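Local coordinates for protein intracellular growth locus, subunit C (Francisella tularensis subsp. tularensis, PDB 2QWU) that is encoded in the Francisella pathogenicity island and probably supports intracellular growth of the bacterium, as a component of its type VI-like secretion system, at residues Leu146-Ile151 against Gly182-Gln187. The protein carries 2 engineered substitutions. Numbering follows the deposited sequence.
Sequences LELYPI and GLTTSQ
This is a short antiparallel β-pairing in the large antiparallel sheet of the IglC fold, where strand 147-150 meets the last residues of strand 173-184 and the chain running on from it. Y149 and T184 form the hydrogen-bonded pair, CA atoms 5.7 Å apart: Y149 N donates to T184 O (3.1 Å) and T184 N to Y149 O (2.8 Å). P150 and L183 follow as the non-hydrogen-bonded pair (CA-CA 4.4 Å), a site that suits proline, which has no amide hydrogen to offer. Beyond it, I151 N donates to G182 O at 3.0 Å; G182 has phi/psi 73/38, a positive phi that favours glycine, and the chain turns a corner there.

Y149 and T184 project from the same face. With chi1 near +64° (p), the tyrosine ring lies over the threonine methyl in a CH-π contact, T184 CG2 being 3.8 Å from the ring centroid, while T184 OG1 is hydrogen-bonded to P85 O. L148 (m, t) and L183 (m, t) meet through their CD1 atoms at 3.9 Å; both also touch strand 86-96, a buried setting suited to leucine.

L148 and T185 are still close (CA-CA 4.7 Å), but the L146 and Q187 CA atoms are 7.3 Å apart; here a side chain and waters link the backbones. Water 1 donates to E147 O (2.8 Å) and accepts from S186 N (2.9 Å); water 2 links E147 N (3.0 Å) to Q187 OE1 (2.7 Å), while Q187 NE2 hydrogen-bonds to S189 O. T185, chi1 175° (t), opens an ST turn: its OG1 accepts from Q187 N at 3.2 Å and donates to E147 O at 2.7 Å.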
loop_
_atom_site.group_PDB
_atom_site.type_symbol
_atom_site.label_atom_id
_atom_site.label_comp_id
_atom_site.label_asym_id
_atom_site.label_seq_id
_atom_site.Cartn_x
_atom_site.Cartn_y
_atom_site.Cartn_z
ATOM N N LEU A 146 8.773 -3.454 -1.622
ATOM C CA LEU A 146 8.351 -4.633 -0.918
ATOM C C LEU A 146 7.703 -5.626 -1.875
ATOM O O LEU A 146 6.901 -5.220 -2.714
ATOM C CB LEU A 146 7.386 -4.226 0.202
ATOM C CG LEU A 146 6.823 -5.337 1.088
ATOM C CD1 LEU A 146 7.897 -5.878 2.044
ATOM C CD2 LEU A 146 5.675 -4.694 1.958
ATOM N N GLU A 147 8.045 -6.921 -1.745
ATOM C CA GLU A 147 7.446 -7.965 -2.555
ATOM C C GLU A 147 6.616 -8.865 -1.637
ATOM O O GLU A 147 7.114 -9.426 -0.640
ATOM C CB GLU A 147 8.476 -8.842 -3.259
ATOM C CG GLU A 147 7.810 -9.855 -4.204
ATOM C CD GLU A 147 8.805 -10.479 -5.189
ATOM O OE1 GLU A 147 9.360 -11.543 -4.866
ATOM O OE2 GLU A 147 9.054 -9.890 -6.275
ATOM N N LEU A 148 5.344 -8.964 -1.964
ATOM C CA LEU A 148 4.419 -9.789 -1.181
ATOM C C LEU A 148 3.970 -10.990 -2.025
ATOM O O LEU A 148 3.939 -10.938 -3.257
ATOM C CB LEU A 148 3.167 -8.980 -0.826
ATOM C CG LEU A 148 3.386 -7.618 -0.101
ATOM C CD1 LEU A 148 2.034 -6.771 -0.120
ATOM C CD2 LEU A 148 3.772 -7.861 1.331
ATOM N N TYR A 149 3.589 -12.072 -1.357
ATOM C CA TYR A 149 3.142 -13.254 -2.103
ATOM C C TYR A 149 2.179 -14.002 -1.193
ATOM O O TYR A 149 2.145 -13.773 0.001
ATOM C CB TYR A 149 4.367 -14.115 -2.527
ATOM C CG TYR A 149 5.166 -14.703 -1.395
ATOM C CD1 TYR A 149 4.779 -15.888 -0.815
ATOM C CD2 TYR A 149 6.322 -14.081 -0.934
ATOM C CE1 TYR A 149 5.533 -16.462 0.225
ATOM C CE2 TYR A 149 7.072 -14.613 0.092
ATOM C CZ TYR A 149 6.678 -15.808 0.661
ATOM O OH TYR A 149 7.440 -16.365 1.668
ATOM N N PRO A 150 1.389 -14.924 -1.750
ATOM C CA PRO A 150 0.424 -15.661 -0.920
ATOM C C PRO A 150 1.049 -16.646 0.032
ATOM O O PRO A 150 2.010 -17.319 -0.324
ATOM C CB PRO A 150 -0.427 -16.422 -1.948
ATOM C CG PRO A 150 -0.230 -15.642 -3.231
ATOM C CD PRO A 150 1.210 -15.239 -3.183
ATOM N N ILE A 151 0.484 -16.749 1.226
ATOM C CA ILE A 151 0.961 -17.735 2.187
ATOM C C ILE A 151 0.613 -19.088 1.547
ATOM O O ILE A 151 1.427 -20.028 1.538
ATOM C CB ILE A 151 0.223 -17.610 3.534
ATOM C CG1 ILE A 151 0.714 -16.357 4.284
ATOM C CG2 ILE A 151 0.482 -18.872 4.349
ATOM C CD1 ILE A 151 -0.280 -15.821 5.302
ATOM N N GLY A 182 -4.167 -12.644 3.298
ATOM C CA GLY A 182 -3.382 -13.875 3.308
ATOM C C GLY A 182 -2.046 -13.815 2.580
ATOM O O GLY A 182 -1.648 -14.773 1.893
ATOM N N LEU A 183 -1.364 -12.684 2.697
ATOM C CA LEU A 183 -0.085 -12.492 2.041
ATOM C C LEU A 183 1.019 -12.576 3.085
ATOM O O LEU A 183 0.765 -12.520 4.257
ATOM C CB LEU A 183 -0.034 -11.074 1.422
ATOM C CG LEU A 183 -0.963 -10.766 0.247
ATOM C CD1 LEU A 183 -0.926 -9.241 -0.096
ATOM C CD2 LEU A 183 -0.498 -11.604 -0.954
ATOM N N THR A 184 2.245 -12.757 2.640
ATOM C CA THR A 184 3.373 -12.713 3.563
ATOM C C THR A 184 4.514 -12.130 2.714
ATOM O O THR A 184 4.278 -11.679 1.605
ATOM C CB THR A 184 3.716 -14.104 4.120
ATOM O OG1 THR A 184 4.789 -13.958 5.065
ATOM C CG2 THR A 184 4.150 -15.041 3.012
ATOM N N THR A 185 5.728 -12.090 3.225
ATOM C CA THR A 185 6.843 -11.544 2.425
ATOM C C THR A 185 8.112 -12.160 3.026
ATOM O O THR A 185 8.092 -12.553 4.175
ATOM C CB THR A 185 6.923 -9.992 2.604
ATOM O OG1 THR A 185 8.084 -9.460 1.915
ATOM C CG2 THR A 185 7.076 -9.621 4.083
ATOM N N SER A 186 9.209 -12.237 2.275
ATOM C CA SER A 186 10.468 -12.732 2.853
ATOM C C SER A 186 11.299 -11.600 3.457
ATOM O O SER A 186 12.370 -11.842 4.053
ATOM C CB SER A 186 11.351 -13.377 1.789
ATOM O OG SER A 186 10.599 -14.233 0.981
ATOM N N GLN A 187 10.841 -10.367 3.284
ATOM C CA GLN A 187 11.564 -9.207 3.828
ATOM C C GLN A 187 11.381 -9.283 5.343
ATOM O O GLN A 187 10.262 -9.510 5.834
ATOM C CB GLN A 187 10.993 -7.891 3.233
ATOM C CG GLN A 187 11.695 -6.654 3.678
ATOM C CD GLN A 187 11.345 -5.440 2.819
ATOM O OE1 GLN A 187 11.240 -5.542 1.576
ATOM N NE2 GLN A 187 11.173 -4.274 3.466
HETATM O O HOH W 1 9.070 -11.375 -0.471
HETATM O O HOH W 2 10.688 -7.365 -0.394
#